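Local coordinates for D-threo-3-hydroxyaspartate dehydratase (Delftia, PDB 3WQC), which catalyses the pyridoxal-phosphate-dependent deamination of D-threo-3-hydroxyaspartate to oxaloacetate and ammonia, and also acts on L-threo- and L-erythro-3-hydroxyaspartate and D-serine, at residues Gln196-Glu202 against Thr230-Arg236; Val222-Thr228 against Gly239-Ala245. One frame throughout, in Å; residues are numbered along the deposited sequence. Where two conformers were deposited one is given.

Contact 1 (Gln196-Glu202 against Thr230-Arg236); sequences QALAERE and TALAASR
Gln-196 to Glu-202 forms two regular turns inside helix 192-215, with Glu-200 N to Gln-196 O at 3.0 Å. Against it lies the short helix that holds Thr-230, whose chain then opens at Ala-234 (phi/psi -63/130°) into an extended Arg-236. The backbones come close at two places, CA to CA 4.7 Å for Ala-199 with Thr-230 and 5.0 Å for Gln-196 with Ala-233. Ala-199, with only a methyl group, allows this closeness, its CB 3.7 Å from Thr-230 CB and 3.8 Å from Ala-234 CB. Thr-230 (chi1 p) donates from OG1 to Glu-202 OE1 at 2.8 Å; Glu-202 is fully extended, and its OE2 accepts from Ala-183 N. Glu-200 (chi1 t, chi2 p) forms a salt bridge with Arg-236, OE1 to NH2 3.0 Å (a weak hydrogen bond) and OE2 to NE 3.1 Å, while also pairing with Arg-203. Water 1 links Gln-196 O (2.8 Å) to Ser-235 N (2.9 Å). A helix thus packs against a short helix and the loop that follows it, outside an alanine racemase-like barrel: neutral donors satisfy a buried carboxylate, and the charged pair Glu-200/Arg-236 lies toward the more exposed edge.

Contact 2 (Val222-Thr228 against Gly239-Ala245); sequences VVSVGST and GVTEVRA. With PLP (pyridoxal-5'-phosphate), chain J.
Arg-244, Val-225 and Val-223 have the most surface buried here. They belong to two parallel strands, 222-225 and 242-243, bridged at Ser-224 with Glu-242 (CA to CA 4.9 Å) and Val-225 with Val-243 (5.0 Å). Val-225 holds the register, its N donating to Glu-242 O at 3.1 Å and its O accepting from Arg-244 N at 2.8 Å. Its side chain (chi1 m) packs CG2 at 3.9 Å from both Val-240 CG1 and Val-243 CG2, facing helix 192-215. At the start of the pairing, Val-223 O accepts from Thr-241 N (2.8 Å) and Glu-242 N (3.3 Å), while Val-223 N donates to Thr-241 OG1 (3.1 Å). On the face that carries Ser-224 and Glu-242, the Arg-244 guanidinium (chi1 m, chi3 m) donates from NH1 to Ser-224 OG at 2.8 Å; that hydroxyl donates to Glu-242 OE1 at 2.7 Å, and Glu-242 also pairs with Arg-49. Arg-244 NH2 donates to PLP N1 at 2.9 Å. Gly-226 (phi/psi 146/151°) has no room for a CB, which would clash with Arg-244 O. Beyond it Ser-227 occupies the N-cap position of helix 228-233, its OG hydrogen-bonded to Thr-230 OG1, and Thr-228 holds the phosphate, N to PLP O2P 3.0 Å and OG1 to PLP O1P 2.6 Å. Arginine at the pyridine nitrogen and a helix N-terminus at the phosphate typify alanine racemase-type (fold type III) PLP barrels.

From the N terminus the chain runs through helix 192-215, strand 222-225, helix 228-233 and strand 242-243, so the segments alternate and the two contacts cross. Contact 1 closes its loop when 230-236 returns to 196-202, after strand 222-225 has been laid down. Contact 2 closes a shorter one, the beta-alpha-beta crossover from 222-228 to 239-245, whose helix belongs to contact 1. Their centres lie 11 Å apart and they meet directly: Glu-202 OE2 is 2.9 Å from Gly-226 N, a weak hydrogen bond, and Ala-231 CB is 3.6 Å from Val-243 CG1. The outer helical layer is thereby joined to the strand ends that hold the cofactor.

Contact 1 (Gln196-Glu202 against Thr230-Arg236)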
loop_
_atom_site.group_PDB
_atom_site.type_symbol
_atom_site.label_atom_id
_atom_site.label_comp_id
_atom_site.label_asym_id
_atom_site.label_seq_id
_atom_site.Cartn_x
_atom_site.Cartn_y
_atom_site.Cartn_z
ATOM N N GLN B 196 -6.903 -28.486 9.052
ATOM C CA GLN B 196 -6.290 -29.396 9.999
ATOM C C GLN B 196 -5.306 -30.316 9.243
ATOM O O GLN B 196 -4.202 -30.595 9.730
ATOM C CB GLN B 196 -7.377 -30.230 10.738
ATOM C CG GLN B 196 -6.811 -31.245 11.770
ATOM C CD GLN B 196 -7.918 -32.049 12.472
ATOM O OE1 GLN B 196 -8.827 -31.498 13.059
ATOM N NE2 GLN B 196 -7.830 -33.334 12.382
ATOM N N ALA B 197 -5.695 -30.767 8.056
ATOM C CA ALA B 197 -4.836 -31.681 7.243
ATOM C C ALA B 197 -3.593 -30.923 6.801
ATOM O O ALA B 197 -2.480 -31.495 6.872
ATOM C CB ALA B 197 -5.605 -32.226 6.006
ATOM N N LEU B 198 -3.725 -29.663 6.377
ATOM C CA LEU B 198 -2.538 -28.897 5.909
ATOM C C LEU B 198 -1.633 -28.642 7.113
ATOM O O LEU B 198 -0.425 -28.729 6.950
ATOM C CB LEU B 198 -2.984 -27.607 5.179
ATOM C CG LEU B 198 -1.750 -26.730 4.777
ATOM C CD1 LEU B 198 -0.841 -27.430 3.763
ATOM C CD2 LEU B 198 -2.332 -25.435 4.258
ATOM N N ALA B 199 -2.202 -28.351 8.302
ATOM C CA ALA B 199 -1.391 -28.079 9.493
ATOM C C ALA B 199 -0.560 -29.339 9.745
ATOM O O ALA B 199 0.614 -29.230 10.186
ATOM C CB ALA B 199 -2.232 -27.651 10.680
ATOM N N GLU B 200 -1.193 -30.517 9.651
ATOM C CA GLU B 200 -0.448 -31.828 9.860
ATOM C C GLU B 200 0.653 -32.019 8.771
ATOM O O GLU B 200 1.776 -32.452 9.116
ATOM C CB GLU B 200 -1.410 -32.996 9.876
ATOM C CG GLU B 200 -0.688 -34.348 9.915
ATOM C CD GLU B 200 0.225 -34.593 11.086
ATOM O OE1 GLU B 200 1.069 -35.522 10.910
ATOM O OE2 GLU B 200 0.197 -33.897 12.148
ATOM N N ARG B 201 0.383 -31.681 7.510
ATOM C CA ARG B 201 1.414 -31.784 6.429
ATOM C C ARG B 201 2.573 -30.823 6.759
ATOM O O ARG B 201 3.768 -31.165 6.565
ATOM C CB ARG B 201 0.813 -31.401 5.071
ATOM C CG ARG B 201 1.656 -31.371 3.839
ATOM C CD ARG B 201 0.753 -31.140 2.556
ATOM N NE ARG B 201 1.604 -30.757 1.478
ATOM C CZ ARG B 201 2.162 -31.624 0.652
ATOM N NH1 ARG B 201 1.871 -32.930 0.756
ATOM N NH2 ARG B 201 2.938 -31.187 -0.319
ATOM N N GLU B 202 2.263 -29.603 7.227
ATOM C CA GLU B 202 3.318 -28.603 7.548
ATOM C C GLU B 202 4.193 -29.133 8.723
ATOM O O GLU B 202 5.431 -29.122 8.667
ATOM C CB GLU B 202 2.583 -27.297 7.955
ATOM C CG GLU B 202 3.561 -26.165 8.248
ATOM C CD GLU B 202 2.912 -24.870 8.777
ATOM O OE1 GLU B 202 1.876 -24.923 9.509
ATOM O OE2 GLU B 202 3.502 -23.766 8.529
ATOM N N THR B 230 -2.999 -22.303 10.085
ATOM C CA THR B 230 -2.520 -23.639 10.546
ATOM C C THR B 230 -2.173 -23.588 12.014
ATOM O O THR B 230 -2.316 -24.602 12.699
ATOM C CB THR B 230 -1.311 -24.165 9.759
ATOM O OG1 THR B 230 -0.274 -23.152 9.706
ATOM C CG2 THR B 230 -1.759 -24.493 8.328
ATOM N N ALA B 231 -1.740 -22.434 12.545
ATOM C CA ALA B 231 -1.521 -22.358 14.027
ATOM C C ALA B 231 -2.802 -22.679 14.797
ATOM O O ALA B 231 -2.791 -23.346 15.844
ATOM C CB ALA B 231 -0.973 -21.016 14.488
ATOM N N LEU B 232 -3.909 -22.122 14.287
ATOM C CA LEU B 232 -5.216 -22.276 14.939
ATOM C C LEU B 232 -5.895 -23.617 14.686
ATOM O O LEU B 232 -6.791 -24.035 15.442
ATOM C CB LEU B 232 -6.134 -21.131 14.549
ATOM C CG LEU B 232 -5.637 -19.764 15.125
ATOM C CD1 LEU B 232 -6.451 -18.591 14.495
ATOM C CD2 LEU B 232 -5.629 -19.702 16.662
ATOM N N ALA B 233 -5.421 -24.327 13.661
ATOM C CA ALA B 233 -6.079 -25.570 13.233
ATOM C C ALA B 233 -5.289 -26.833 13.623
ATOM O O ALA B 233 -5.903 -27.931 13.585
ATOM C CB ALA B 233 -6.378 -25.542 11.741
ATOM N N ALA B 234 -3.988 -26.715 14.009
ATOM C CA ALA B 234 -3.174 -27.928 14.177
ATOM C C ALA B 234 -3.790 -28.765 15.307
ATOM O O ALA B 234 -4.034 -28.239 16.367
ATOM C CB ALA B 234 -1.727 -27.532 14.435
ATOM N N SER B 235 -4.028 -30.053 15.094
ATOM C CA SER B 235 -4.436 -30.907 16.255
ATOM C C SER B 235 -3.332 -31.246 17.171
ATOM O O SER B 235 -3.559 -31.335 18.387
ATOM C CB SER B 235 -5.215 -32.186 15.912
ATOM O OG SER B 235 -4.813 -32.706 14.732
ATOM N N ARG B 236 -2.170 -31.536 16.589
ATOM C CA ARG B 236 -0.988 -31.923 17.385
ATOM C C ARG B 236 0.238 -31.221 16.810
ATOM O O ARG B 236 0.255 -30.886 15.611
ATOM C CB ARG B 236 -0.755 -33.456 17.340
ATOM C CG ARG B 236 -0.421 -33.928 15.918
ATOM C CD ARG B 236 -0.026 -35.389 15.849
ATOM N NE ARG B 236 0.102 -35.900 14.497
ATOM C CZ ARG B 236 0.768 -37.026 14.252
ATOM N NH1 ARG B 236 1.322 -37.641 15.265
ATOM N NH2 ARG B 236 0.828 -37.580 13.059
HETATM O O HOH W 1 -3.497 -31.003 12.439
HETATM O O HOH W 2 -4.720 -33.714 11.962
HETATM O O HOH W 3 -0.971 -31.631 13.189
#

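Contact 2 (Val222-Thr228 against Gly239-Ala245)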
loop_
_atom_site.group_PDB
_atom_site.type_symbol
_atom_site.label_atom_id
_atom_site.label_comp_id
_atom_site.label_asym_id
_atom_site.label_seq_id
_atom_site.Cartn_x
_atom_site.Cartn_y
_atom_site.Cartn_z
ATOM N N VAL B 222 15.914 -26.413 16.712
ATOM C CA VAL B 222 14.612 -25.755 16.597
ATOM C C VAL B 222 13.871 -26.291 15.380
ATOM O O VAL B 222 14.429 -26.498 14.274
ATOM C CB VAL B 222 14.775 -24.213 16.416
ATOM C CG1 VAL B 222 13.429 -23.568 15.954
ATOM C CG2 VAL B 222 15.356 -23.629 17.692
ATOM N N VAL B 223 12.578 -26.528 15.569
ATOM C CA VAL B 223 11.635 -26.874 14.472
ATOM C C VAL B 223 10.577 -25.807 14.586
ATOM O O VAL B 223 9.795 -25.798 15.559
ATOM C CB VAL B 223 11.073 -28.279 14.541
ATOM C CG1 VAL B 223 10.035 -28.563 13.466
ATOM C CG2 VAL B 223 12.234 -29.261 14.498
ATOM N N SER B 224 10.409 -24.927 13.576
ATOM C CA SER B 224 9.500 -23.738 13.641
ATOM C C SER B 224 8.534 -23.861 12.504
ATOM O O SER B 224 8.951 -23.931 11.297
ATOM C CB SER B 224 10.425 -22.529 13.521
ATOM O OG SER B 224 9.637 -21.339 13.556
ATOM N N VAL B 225 7.233 -23.805 12.789
ATOM C CA VAL B 225 6.196 -23.843 11.723
ATOM C C VAL B 225 5.297 -22.645 11.848
ATOM O O VAL B 225 5.281 -22.023 12.915
ATOM C CB VAL B 225 5.320 -25.153 11.766
ATOM C CG1 VAL B 225 6.259 -26.389 11.748
ATOM C CG2 VAL B 225 4.460 -25.185 13.058
ATOM N N GLY B 226 4.495 -22.384 10.830
ATOM C CA GLY B 226 3.258 -21.612 11.099
ATOM C C GLY B 226 2.792 -20.686 10.024
ATOM O O GLY B 226 3.573 -20.081 9.322
ATOM N N SER B 227 1.482 -20.520 10.041
ATOM C CA SER B 227 0.742 -19.423 9.435
ATOM C C SER B 227 -0.410 -19.289 10.458
ATOM O O SER B 227 -0.668 -20.219 11.241
ATOM C CB SER B 227 0.222 -19.780 8.036
ATOM O OG SER B 227 -0.725 -20.861 8.117
ATOM N N THR B 228 -1.149 -18.184 10.438
ATOM C CA THR B 228 -2.221 -18.028 11.424
ATOM C C THR B 228 -3.235 -19.185 11.242
ATOM O O THR B 228 -3.656 -19.768 12.235
ATOM C CB THR B 228 -2.846 -16.593 11.330
ATOM O OG1 THR B 228 -1.984 -15.750 12.083
ATOM C CG2 THR B 228 -4.249 -16.601 12.018
ATOM N N GLY B 239 7.143 -32.700 17.948
ATOM C CA GLY B 239 8.337 -32.454 17.189
ATOM C C GLY B 239 8.583 -31.000 16.886
ATOM O O GLY B 239 9.708 -30.614 16.506
ATOM N N VAL B 240 7.583 -30.151 17.137
ATOM C CA VAL B 240 7.716 -28.715 16.824
ATOM C C VAL B 240 8.140 -27.948 18.067
ATOM O O VAL B 240 7.567 -28.233 19.207
ATOM C CB VAL B 240 6.343 -28.145 16.319
ATOM C CG1 VAL B 240 6.318 -26.588 16.204
ATOM C CG2 VAL B 240 6.004 -28.819 15.002
ATOM N N THR B 241 9.059 -26.989 17.966
ATOM C CA THR B 241 9.533 -26.227 19.195
ATOM C C THR B 241 8.762 -24.908 19.270
ATOM O O THR B 241 8.566 -24.388 20.338
ATOM C CB THR B 241 11.025 -26.015 19.324
ATOM O OG1 THR B 241 11.420 -25.362 18.222
ATOM C CG2 THR B 241 11.754 -27.229 18.937
ATOM N N GLU B 242 8.423 -24.288 18.133
ATOM C CA GLU B 242 7.764 -22.956 18.160
ATOM C C GLU B 242 6.839 -22.890 16.959
ATOM O O GLU B 242 7.052 -23.483 15.883
ATOM C CB GLU B 242 8.760 -21.839 18.161
ATOM C CG GLU B 242 9.556 -21.818 16.871
ATOM C CD GLU B 242 10.500 -20.589 16.780
ATOM O OE1 GLU B 242 10.576 -19.988 15.653
ATOM O OE2 GLU B 242 11.203 -20.193 17.762
ATOM N N VAL B 243 5.829 -22.032 17.120
ATOM C CA VAL B 243 4.946 -21.641 16.031
ATOM C C VAL B 243 5.072 -20.132 15.830
ATOM O O VAL B 243 5.147 -19.364 16.784
ATOM C CB VAL B 243 3.496 -22.001 16.410
ATOM C CG1 VAL B 243 2.429 -21.394 15.486
ATOM C CG2 VAL B 243 3.348 -23.518 16.438
ATOM N N ARG B 244 5.066 -19.744 14.545
ATOM C CA ARG B 244 5.095 -18.333 14.146
ATOM C C ARG B 244 3.699 -17.991 13.568
ATOM O O ARG B 244 3.182 -18.679 12.669
ATOM C CB ARG B 244 6.144 -18.149 12.992
ATOM C CG ARG B 244 7.526 -18.662 13.476
ATOM C CD ARG B 244 8.629 -18.340 12.420
ATOM N NE ARG B 244 8.117 -18.570 11.050
ATOM C CZ ARG B 244 7.817 -19.771 10.519
ATOM N NH1 ARG B 244 8.245 -20.902 11.123
ATOM N NH2 ARG B 244 7.125 -19.862 9.381
ATOM N N ALA B 245 3.142 -16.897 14.042
ATOM C CA ALA B 245 1.839 -16.421 13.475
ATOM C C ALA B 245 1.856 -14.915 13.706
ATOM O O ALA B 245 2.489 -14.421 14.657
ATOM C CB ALA B 245 0.651 -16.995 14.272
HETATM N N1 PLP J . 6.159 -17.149 8.874
HETATM C C2 PLP J . 6.612 -16.532 7.764
HETATM C C2A PLP J . 7.910 -16.959 7.118
HETATM C C3 PLP J . 5.842 -15.443 7.211
HETATM O O3 PLP J . 6.302 -14.823 6.136
HETATM C C4 PLP J . 4.608 -15.088 7.864
HETATM C C4A PLP J . 3.862 -13.988 7.349
HETATM C C5 PLP J . 4.212 -15.799 9.036
HETATM C C6 PLP J . 4.991 -16.882 9.466
HETATM C C5A PLP J . 2.925 -15.468 9.752
HETATM O O4P PLP J . 1.770 -15.847 8.870
HETATM P P PLP J . 0.341 -15.227 9.244
HETATM O O1P PLP J . 0.222 -15.479 10.701
HETATM O O2P PLP J . -0.600 -16.052 8.438
HETATM O O3P PLP J . 0.342 -13.780 8.965
#